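Local structure of ABC transporter substrate-binding protein (Bradyrhizobium japonicum, 4I1D) at residues A[104-109]-A[204-209]; A[122-127]-A[223-228]; A[233-238]-A[247-252]. The protein probably binds a small solute, perhaps a polyamine, in the periplasm for an ABC importer, and holds D-malate in this crystal. All coordinates share one frame; numbering follows the deposited sequence.

Contact 1 of 3, residues A[104-109]-A[204-209]; sequences FYSSVL and AWNGRV. With MLT (D-malate), chain U.
Val108 and Ala204 form a hydrogen-bonded antiparallel pair where strand 201-205 ends against strand 100-112, in a solute-binding protein of the periplasmic two-lobed fold. Val108 N donates to Ala204 O (2.8 Å), and Ala204 N returns a bond to Val108 O. One step on, Ser107 and Trp205 face each other as a non-hydrogen-bonded pair.

Past Trp205, the N-cap, the chain turns into helix 206-214, and Asn206 takes over the polar pairing. Its N donates to Ser106 O (2.9 Å). CG sits between the backbone N and the carbonyl carbon (chi1 73°), and OD1 accepts from Ser106 N at 3.0 Å. Asparagine suits the place: one residue grips both polar backbone atoms of Ser106, while ND2 bonds to Asp266.

Aromatic contacts occupy the Ser107 side. The edge of Tyr105 meets the face of the Trp205 five-membered ring in an offset edge-to-face pair, planes at 77°. Ser107 OG, bonded to Gln229, lies 3.4 Å from Trp205 CD1. At the far end of the indole, CZ3 is 3.7 Å from malate C3. An alanine here would remove the indole and would probably open a gap beside malate C3 and leave the Tyr105 ring less firmly placed.

Arg208 grips one of malate's two carboxylates, the C4 group, with two donors: NH2 reaches malate O4 at 2.9 Å, and NE reaches malate O5 at 3.0 Å, almost straight at 170°.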
loop_
_atom_site.group_PDB
_atom_site.type_symbol
_atom_site.label_atom_id
_atom_site.label_comp_id
_atom_site.label_asym_id
_atom_site.label_seq_id
_atom_site.Cartn_x
_atom_site.Cartn_y
_atom_site.Cartn_z
ATOM N N PHE A 104 31.401 21.419 -24.222
ATOM C CA PHE A 104 30.882 22.275 -23.164
ATOM C C PHE A 104 29.507 22.818 -23.522
ATOM O O PHE A 104 29.273 23.215 -24.668
ATOM C CB PHE A 104 31.825 23.437 -22.910
ATOM C CG PHE A 104 33.094 23.046 -22.233
ATOM C CD1 PHE A 104 34.193 22.661 -22.978
ATOM C CD2 PHE A 104 33.192 23.073 -20.847
ATOM C CE1 PHE A 104 35.377 22.308 -22.354
ATOM C CE2 PHE A 104 34.365 22.713 -20.216
ATOM C CZ PHE A 104 35.464 22.324 -20.971
ATOM N N TYR A 105 28.604 22.816 -22.537
ATOM C CA TYR A 105 27.285 23.431 -22.666
ATOM C C TYR A 105 26.990 24.274 -21.443
ATOM O O TYR A 105 27.650 24.127 -20.416
ATOM C CB TYR A 105 26.201 22.369 -22.819
ATOM C CG TYR A 105 26.076 21.389 -21.666
ATOM C CD1 TYR A 105 25.046 21.494 -20.739
ATOM C CD2 TYR A 105 26.973 20.348 -21.519
ATOM C CE1 TYR A 105 24.916 20.574 -19.695
ATOM C CE2 TYR A 105 26.857 19.436 -20.480
ATOM C CZ TYR A 105 25.828 19.548 -19.576
ATOM O OH TYR A 105 25.731 18.625 -18.559
ATOM N N SER A 106 25.985 25.140 -21.544
ATOM C CA SER A 106 25.625 26.005 -20.427
ATOM C C SER A 106 24.157 25.893 -20.050
ATOM O O SER A 106 23.296 25.695 -20.912
ATOM C CB SER A 106 25.950 27.461 -20.752
ATOM O OG SER A 106 27.323 27.619 -21.057
ATOM N N SER A 107 23.886 26.015 -18.751
ATOM C CA SER A 107 22.540 26.300 -18.279
ATOM C C SER A 107 22.456 27.813 -18.193
ATOM O O SER A 107 23.271 28.429 -17.531
ATOM C CB SER A 107 22.295 25.680 -16.904
ATOM O OG SER A 107 22.285 24.262 -16.989
ATOM N N VAL A 108 21.490 28.410 -18.879
ATOM C CA VAL A 108 21.424 29.866 -18.974
ATOM C C VAL A 108 20.049 30.434 -18.617
ATOM O O VAL A 108 19.033 29.732 -18.650
ATOM C CB VAL A 108 21.831 30.372 -20.392
ATOM C CG1 VAL A 108 23.310 30.106 -20.662
ATOM C CG2 VAL A 108 20.962 29.724 -21.468
ATOM N N LEU A 109 20.038 31.712 -18.256
ATOM C CA LEU A 109 18.812 32.476 -18.149
ATOM C C LEU A 109 18.283 32.753 -19.564
ATOM O O LEU A 109 18.875 33.527 -20.325
ATOM C CB LEU A 109 19.086 33.790 -17.404
ATOM C CG LEU A 109 17.933 34.786 -17.219
ATOM C CD1 LEU A 109 16.704 34.086 -16.696
ATOM C CD2 LEU A 109 18.318 35.959 -16.294
ATOM N N ALA A 204 17.529 27.178 -18.787
ATOM C CA ALA A 204 17.462 26.197 -19.860
ATOM C C ALA A 204 18.862 25.976 -20.427
ATOM O O ALA A 204 19.738 26.836 -20.312
ATOM C CB ALA A 204 16.503 26.697 -20.972
ATOM N N TRP A 205 19.068 24.820 -21.041
ATOM C CA TRP A 205 20.315 24.544 -21.724
ATOM C C TRP A 205 20.417 25.412 -22.976
ATOM O O TRP A 205 19.459 25.528 -23.748
ATOM C CB TRP A 205 20.409 23.045 -22.036
ATOM C CG TRP A 205 20.518 22.194 -20.762
ATOM C CD1 TRP A 205 21.400 22.379 -19.733
ATOM C CD2 TRP A 205 19.737 21.041 -20.411
ATOM N NE1 TRP A 205 21.214 21.421 -18.764
ATOM C CE2 TRP A 205 20.202 20.587 -19.154
ATOM C CE3 TRP A 205 18.701 20.341 -21.041
ATOM C CZ2 TRP A 205 19.658 19.477 -18.509
ATOM C CZ3 TRP A 205 18.159 19.235 -20.400
ATOM C CH2 TRP A 205 18.637 18.815 -19.147
ATOM N N ASN A 206 21.574 26.034 -23.180
ATOM C CA ASN A 206 21.689 27.033 -24.234
ATOM C C ASN A 206 21.341 26.463 -25.612
ATOM O O ASN A 206 20.813 27.169 -26.466
ATOM C CB ASN A 206 23.079 27.657 -24.246
ATOM C CG ASN A 206 24.128 26.711 -24.785
ATOM O OD1 ASN A 206 24.601 25.830 -24.076
ATOM N ND2 ASN A 206 24.485 26.881 -26.053
ATOM N N GLY A 207 21.619 25.178 -25.810
ATOM C CA GLY A 207 21.335 24.518 -27.078
ATOM C C GLY A 207 19.856 24.416 -27.409
ATOM O O GLY A 207 19.471 24.507 -28.577
ATOM N N ARG A 208 19.025 24.232 -26.381
ATOM C CA ARG A 208 17.575 24.163 -26.555
ATOM C C ARG A 208 17.006 25.535 -26.896
ATOM O O ARG A 208 16.078 25.650 -27.691
ATOM C CB ARG A 208 16.898 23.619 -25.296
ATOM C CG ARG A 208 16.953 22.091 -25.152
ATOM C CD ARG A 208 16.071 21.408 -26.204
ATOM N NE ARG A 208 16.068 19.955 -26.070
ATOM C CZ ARG A 208 15.389 19.141 -26.871
ATOM N NH1 ARG A 208 14.651 19.647 -27.852
ATOM N NH2 ARG A 208 15.442 17.826 -26.692
ATOM N N VAL A 209 17.569 26.578 -26.301
ATOM C CA VAL A 209 17.091 27.924 -26.572
ATOM C C VAL A 209 17.459 28.374 -27.969
ATOM O O VAL A 209 16.613 28.867 -28.708
ATOM C CB VAL A 209 17.670 28.949 -25.588
ATOM C CG1 VAL A 209 17.106 30.337 -25.893
ATOM C CG2 VAL A 209 17.363 28.534 -24.171
HETATM C C1 MLT U . 16.350 15.332 -21.056
HETATM O O1 MLT U . 16.293 14.099 -21.253
HETATM O O2 MLT U . 16.435 15.751 -19.879
HETATM C C2 MLT U . 16.340 16.295 -22.213
HETATM O O3 MLT U . 15.519 15.879 -23.293
HETATM C C3 MLT U . 17.758 16.436 -22.725
HETATM C C4 MLT U . 17.686 17.199 -24.020
HETATM O O4 MLT U . 17.539 16.582 -25.096
HETATM O O5 MLT U . 17.761 18.451 -24.036
#

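Contact 2 of 3, residues A[122-127]-A[223-228]. With SO4 (sulfate ion), chain K.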
loop_
_atom_site.group_PDB
_atom_site.type_symbol
_atom_site.label_atom_id
_atom_site.label_comp_id
_atom_site.label_asym_id
_atom_site.label_seq_id
_atom_site.Cartn_x
_atom_site.Cartn_y
_atom_site.Cartn_z
ATOM N N ASN A 122 18.937 39.674 -16.610
ATOM C CA ASN A 122 20.311 39.497 -17.057
ATOM C C ASN A 122 21.196 38.821 -16.008
ATOM O O ASN A 122 22.421 38.765 -16.151
ATOM C CB ASN A 122 20.897 40.860 -17.441
ATOM C CG ASN A 122 22.222 40.736 -18.158
ATOM O OD1 ASN A 122 23.248 41.262 -17.709
ATOM N ND2 ASN A 122 22.211 40.025 -19.273
ATOM N N SER A 123 20.567 38.307 -14.957
ATOM C CA SER A 123 21.277 37.624 -13.882
ATOM C C SER A 123 20.261 36.835 -13.067
ATOM O O SER A 123 19.053 37.015 -13.230
ATOM C CB SER A 123 21.971 38.637 -12.981
ATOM O OG SER A 123 21.004 39.408 -12.276
ATOM N N TRP A 124 20.734 35.961 -12.189
ATOM C CA TRP A 124 19.802 35.237 -11.338
ATOM C C TRP A 124 19.154 36.197 -10.328
ATOM O O TRP A 124 18.010 36.002 -9.917
ATOM C CB TRP A 124 20.464 34.007 -10.701
ATOM C CG TRP A 124 20.964 33.106 -11.775
ATOM C CD1 TRP A 124 22.263 32.814 -12.069
ATOM C CD2 TRP A 124 20.168 32.456 -12.775
ATOM N NE1 TRP A 124 22.323 31.993 -13.178
ATOM C CE2 TRP A 124 21.047 31.760 -13.625
ATOM C CE3 TRP A 124 18.789 32.370 -13.012
ATOM C CZ2 TRP A 124 20.595 30.989 -14.698
ATOM C CZ3 TRP A 124 18.344 31.619 -14.085
ATOM C CH2 TRP A 124 19.245 30.936 -14.910
ATOM N N VAL A 125 19.865 37.261 -9.975
ATOM C CA VAL A 125 19.288 38.299 -9.130
ATOM C C VAL A 125 18.007 38.836 -9.785
ATOM O O VAL A 125 16.958 38.919 -9.146
ATOM C CB VAL A 125 20.285 39.437 -8.896
ATOM C CG1 VAL A 125 19.732 40.442 -7.877
ATOM C CG2 VAL A 125 21.616 38.871 -8.435
ATOM N N ASP A 126 18.090 39.166 -11.071
ATOM C CA ASP A 126 16.916 39.603 -11.818
ATOM C C ASP A 126 15.853 38.520 -11.805
ATOM O O ASP A 126 14.684 38.794 -11.562
ATOM C CB ASP A 126 17.286 39.946 -13.257
ATOM C CG ASP A 126 18.230 41.142 -13.352
ATOM O OD1 ASP A 126 18.278 41.952 -12.399
ATOM O OD2 ASP A 126 18.924 41.272 -14.384
ATOM N N PHE A 127 16.269 37.282 -12.059
ATOM C CA PHE A 127 15.343 36.153 -12.084
ATOM C C PHE A 127 14.543 36.046 -10.791
ATOM O O PHE A 127 13.345 35.767 -10.816
ATOM C CB PHE A 127 16.095 34.842 -12.332
ATOM C CG PHE A 127 15.194 33.664 -12.605
ATOM C CD1 PHE A 127 14.880 33.300 -13.904
ATOM C CD2 PHE A 127 14.676 32.911 -11.566
ATOM C CE1 PHE A 127 14.056 32.205 -14.165
ATOM C CE2 PHE A 127 13.850 31.813 -11.822
ATOM C CZ PHE A 127 13.545 31.465 -13.120
ATOM N N TYR A 223 24.702 34.688 -21.509
ATOM C CA TYR A 223 25.674 33.822 -20.855
ATOM C C TYR A 223 26.018 34.381 -19.468
ATOM O O TYR A 223 26.618 33.695 -18.635
ATOM C CB TYR A 223 26.933 33.638 -21.706
ATOM C CG TYR A 223 26.806 32.582 -22.798
ATOM C CD1 TYR A 223 26.631 31.235 -22.478
ATOM C CD2 TYR A 223 26.886 32.933 -24.140
ATOM C CE1 TYR A 223 26.513 30.268 -23.464
ATOM C CE2 TYR A 223 26.778 31.970 -25.143
ATOM C CZ TYR A 223 26.593 30.645 -24.799
ATOM O OH TYR A 223 26.491 29.704 -25.797
ATOM N N ASN A 224 25.626 35.624 -19.213
ATOM C CA ASN A 224 25.934 36.212 -17.909
ATOM C C ASN A 224 25.394 35.355 -16.767
ATOM O O ASN A 224 24.203 35.056 -16.716
ATOM C CB ASN A 224 25.412 37.638 -17.791
ATOM C CG ASN A 224 25.997 38.364 -16.598
ATOM O OD1 ASN A 224 27.202 38.289 -16.346
ATOM N ND2 ASN A 224 25.148 39.058 -15.847
ATOM N N GLN A 225 26.283 34.950 -15.868
ATOM C CA GLN A 225 25.923 34.100 -14.731
ATOM C C GLN A 225 25.412 32.732 -15.161
ATOM O O GLN A 225 24.750 32.037 -14.387
ATOM C CB GLN A 225 24.900 34.781 -13.812
ATOM C CG GLN A 225 25.424 36.048 -13.135
ATOM C CD GLN A 225 24.746 36.322 -11.800
ATOM O OE1 GLN A 225 23.559 36.037 -11.620
ATOM N NE2 GLN A 225 25.508 36.858 -10.849
ATOM N N GLY A 226 25.717 32.345 -16.396
ATOM C CA GLY A 226 25.390 31.006 -16.850
ATOM C C GLY A 226 26.211 30.003 -16.067
ATOM O O GLY A 226 27.247 30.353 -15.502
ATOM N N ILE A 227 25.742 28.763 -16.005
ATOM C CA ILE A 227 26.523 27.690 -15.405
ATOM C C ILE A 227 27.183 26.849 -16.513
ATOM O O ILE A 227 26.507 26.152 -17.281
ATOM C CB ILE A 227 25.668 26.798 -14.488
ATOM C CG1 ILE A 227 25.048 27.619 -13.355
ATOM C CG2 ILE A 227 26.517 25.679 -13.917
ATOM C CD1 ILE A 227 23.827 28.390 -13.772
ATOM N N LEU A 228 28.508 26.941 -16.595
ATOM C CA LEU A 228 29.268 26.289 -17.661
ATOM C C LEU A 228 29.589 24.847 -17.280
ATOM O O LEU A 228 30.216 24.587 -16.246
ATOM C CB LEU A 228 30.555 27.059 -17.952
ATOM C CG LEU A 228 31.441 26.471 -19.047
ATOM C CD1 LEU A 228 30.646 26.232 -20.347
ATOM C CD2 LEU A 228 32.613 27.392 -19.283
HETATM S S SO4 K . 24.878 39.892 -22.270
HETATM O O1 SO4 K . 25.249 40.908 -23.250
HETATM O O2 SO4 K . 25.153 38.557 -22.814
HETATM O O3 SO4 K . 25.640 40.108 -21.035
HETATM O O4 SO4 K . 23.447 40.017 -22.012
#
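Gln225 reaches from a type II beta turn, Tyr223 to Gly226, to the first residues of helix 124-128. Its CB rests 3.7 Å from Trp124 CD1, on the indole's pyrrole end. CG is turned anti to the carbonyl carbon (chi1 -64°), and the chain beyond it is extended, running past the Trp124 side chain in the opposite direction. CD then comes 3.8 Å from Ser123 CB. At the tip, OE1 accepts from Trp124 N at 2.9 Å, a backbone N-H that the first turn of a helix leaves without an acceptor in the helix itself. Ser123, the N-cap, serves another such group, its OG accepting from Asp126 N.

Two more bonds tie the turn to the helix and to the loop leading into it. Trp124 NE1 donates to Gln225 O (2.7 Å) from above the carbonyl plane, while the rest of the indole packs inward among Leu109, Met152 and Met203. Asn224 ND2 donates to Asn122 O (2.8 Å), with the acceptor close to its amide plane.

The three bonds use uncharged groups, with donors on both sides, so a directional polar link anchors the turn to the helix start and the residue before its cap without charge pairing; the amides suit this partly exposed edge, and tryptophan joins a polar N-H to a greasy ring.

Contact 3 of 3, residues A[233-238]-A[247-252]; sequences LCILKG and KFLNEA
Leu233 and Leu249 stand opposite each other, their CA atoms 7.3 Å apart, where strand 233-235 and helix 247-252 run almost exactly antiparallel (175°) with their axes 9.8 Å apart at closest approach. This is the strand-then-helix half of an alpha/beta unit: the chain leaves the sheet, makes a short connection and comes back as a helix lying against it.

The contact is wholly apolar. Leu233 points at the helix, and its side chain slides past that of Leu249 in the opposite direction. Its CB meets Leu249 CD1 at 4.0 Å. Farther out, CD1 lies anti to CA (chi2 -174°), an extension that carries it to Ala252 CB at 3.5 Å. Alanine suits that spot because its small methyl lets the leucine tip come close to the helix. The same CD1 also meets the Phe248 ring, CE1 being 4.3 Å away; Ala252 CB also sits over one face of that ring, toward its rim.

Leu249 forks between the two strand residues. While CD1 serves Leu233, CD2 touches Ile235 CD1 at 3.9 Å. Its CG is off any staggered position (chi1 -120°), which suggests some torsional cost in this arrangement. Leucine suits position 249, since its two methyls serve different neighbours.

Cys234, between the two, points away from the helix. In the sheet, the strand bonds through its backbone to Val60 of strand 59-63 and to Val100 at the start of strand 100-112. Phe248 and Leu249 both also reach Val59. Beyond them, Phe248 meets the ring of Phe7 on strand 4-9 and packs on Leu23, so helix 242-252 lies over several strands with helix 12-30 beside it.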
loop_
_atom_site.group_PDB
_atom_site.type_symbol
_atom_site.label_atom_id
_atom_site.label_comp_id
_atom_site.label_asym_id
_atom_site.label_seq_id
_atom_site.Cartn_x
_atom_site.Cartn_y
_atom_site.Cartn_z
ATOM N N LEU A 233 34.030 11.706 -22.429
ATOM C CA LEU A 233 34.003 10.339 -22.926
ATOM C C LEU A 233 34.752 9.445 -21.948
ATOM O O LEU A 233 35.793 9.840 -21.414
ATOM C CB LEU A 233 34.671 10.268 -24.289
ATOM C CG LEU A 233 34.114 11.183 -25.379
ATOM C CD1 LEU A 233 34.797 10.858 -26.690
ATOM C CD2 LEU A 233 32.608 11.002 -25.507
ATOM N N CYS A 234 34.210 8.250 -21.718
ATOM C CA CYS A 234 34.843 7.232 -20.882
ATOM C C CYS A 234 34.504 5.873 -21.473
ATOM O O CYS A 234 33.615 5.765 -22.317
ATOM C CB CYS A 234 34.328 7.302 -19.449
ATOM S SG CYS A 234 32.516 7.172 -19.350
ATOM N N ILE A 235 35.208 4.840 -21.022
ATOM C CA ILE A 235 35.108 3.514 -21.602
ATOM C C ILE A 235 34.691 2.569 -20.505
ATOM O O ILE A 235 35.253 2.614 -19.411
ATOM C CB ILE A 235 36.472 3.061 -22.152
ATOM C CG1 ILE A 235 36.954 4.024 -23.238
ATOM C CG2 ILE A 235 36.411 1.623 -22.661
ATOM C CD1 ILE A 235 38.360 3.714 -23.746
ATOM N N LEU A 236 33.708 1.716 -20.777
ATOM C CA LEU A 236 33.218 0.806 -19.743
ATOM C C LEU A 236 34.285 -0.196 -19.347
ATOM O O LEU A 236 35.031 -0.692 -20.191
ATOM C CB LEU A 236 31.934 0.085 -20.168
ATOM C CG LEU A 236 30.641 0.885 -19.964
ATOM C CD1 LEU A 236 30.531 1.937 -21.018
ATOM C CD2 LEU A 236 29.416 -0.010 -19.998
ATOM N N LYS A 237 34.376 -0.472 -18.052
ATOM C CA LYS A 237 35.235 -1.546 -17.577
ATOM C C LYS A 237 34.731 -2.860 -18.188
ATOM O O LYS A 237 33.554 -3.194 -18.071
ATOM C CB LYS A 237 35.196 -1.611 -16.049
ATOM C CG LYS A 237 36.454 -2.168 -15.409
ATOM C CD LYS A 237 37.639 -1.244 -15.644
ATOM C CE LYS A 237 38.873 -1.729 -14.900
ATOM N NZ LYS A 237 38.668 -1.726 -13.422
ATOM N N GLY A 238 35.612 -3.592 -18.858
ATOM C CA GLY A 238 35.216 -4.836 -19.497
ATOM C C GLY A 238 34.587 -4.652 -20.872
ATOM O O GLY A 238 33.962 -5.569 -21.408
ATOM N N LYS A 247 41.479 3.819 -29.340
ATOM C CA LYS A 247 41.809 4.494 -30.595
ATOM C C LYS A 247 40.766 5.540 -30.986
ATOM O O LYS A 247 41.115 6.631 -31.438
ATOM C CB LYS A 247 41.998 3.479 -31.725
ATOM C CG LYS A 247 43.189 2.559 -31.527
ATOM C CD LYS A 247 43.216 1.460 -32.583
ATOM C CE LYS A 247 44.441 0.561 -32.430
ATOM N NZ LYS A 247 44.343 -0.670 -33.268
ATOM N N PHE A 248 39.490 5.210 -30.810
ATOM C CA PHE A 248 38.427 6.154 -31.124
ATOM C C PHE A 248 38.499 7.394 -30.236
ATOM O O PHE A 248 38.274 8.514 -30.690
ATOM C CB PHE A 248 37.052 5.506 -30.977
ATOM C CG PHE A 248 35.937 6.500 -30.880
ATOM C CD1 PHE A 248 35.359 6.796 -29.654
ATOM C CD2 PHE A 248 35.490 7.167 -32.008
ATOM C CE1 PHE A 248 34.335 7.721 -29.559
ATOM C CE2 PHE A 248 34.469 8.095 -31.917
ATOM C CZ PHE A 248 33.892 8.375 -30.689
ATOM N N LEU A 249 38.805 7.186 -28.966
ATOM C CA LEU A 249 38.884 8.289 -28.020
ATOM C C LEU A 249 39.887 9.313 -28.519
ATOM O O LEU A 249 39.685 10.517 -28.397
ATOM C CB LEU A 249 39.310 7.787 -26.642
ATOM C CG LEU A 249 38.307 8.065 -25.532
ATOM C CD1 LEU A 249 36.964 7.450 -25.885
ATOM C CD2 LEU A 249 38.820 7.535 -24.202
ATOM N N ASN A 250 40.975 8.824 -29.094
ATOM C CA ASN A 250 41.998 9.718 -29.584
ATOM C C ASN A 250 41.522 10.550 -30.780
ATOM O O ASN A 250 41.794 11.751 -30.851
ATOM C CB ASN A 250 43.270 8.946 -29.914
ATOM C CG ASN A 250 44.385 9.852 -30.337
ATOM O OD1 ASN A 250 44.849 10.680 -29.551
ATOM N ND2 ASN A 250 44.824 9.716 -31.583
ATOM N N GLU A 251 40.809 9.916 -31.709
ATOM C CA GLU A 251 40.194 10.648 -32.816
ATOM C C GLU A 251 39.061 11.586 -32.363
ATOM O O GLU A 251 38.811 12.613 -32.990
ATOM C CB GLU A 251 39.678 9.693 -33.897
ATOM C CG GLU A 251 40.769 9.107 -34.791
ATOM C CD GLU A 251 41.675 10.179 -35.387
ATOM O OE1 GLU A 251 41.175 11.017 -36.173
ATOM O OE2 GLU A 251 42.885 10.190 -35.057
ATOM N N ALA A 252 38.373 11.229 -31.282
ATOM C CA ALA A 252 37.211 11.992 -30.851
ATOM C C ALA A 252 37.606 13.354 -30.292
ATOM O O ALA A 252 36.821 14.302 -30.358
ATOM C CB ALA A 252 36.402 11.209 -29.816
#

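How the contacts relate
Contacts 1 and 2 are neighbours, with centres 11 Å apart, and they touch: Leu109 packs on Phe127, and Ser107 O probably bonds to Ile227 N between the adjacent strands 100-112 and 219-235. Their segments alternate along the chain, which interlocks them. Contact 3 comes later in the sequence, its centre about 26 Å from that of contact 1 and 34 Å from that of contact 2, on the other side of the chain's centre from contact 2. Strand 219-235 nevertheless serves both contacts 2 and 3. Such long shared strands probably link the two lobes of this periplasmic-binding fold, with malate held at contact 1 and contact 3 far from that ligand.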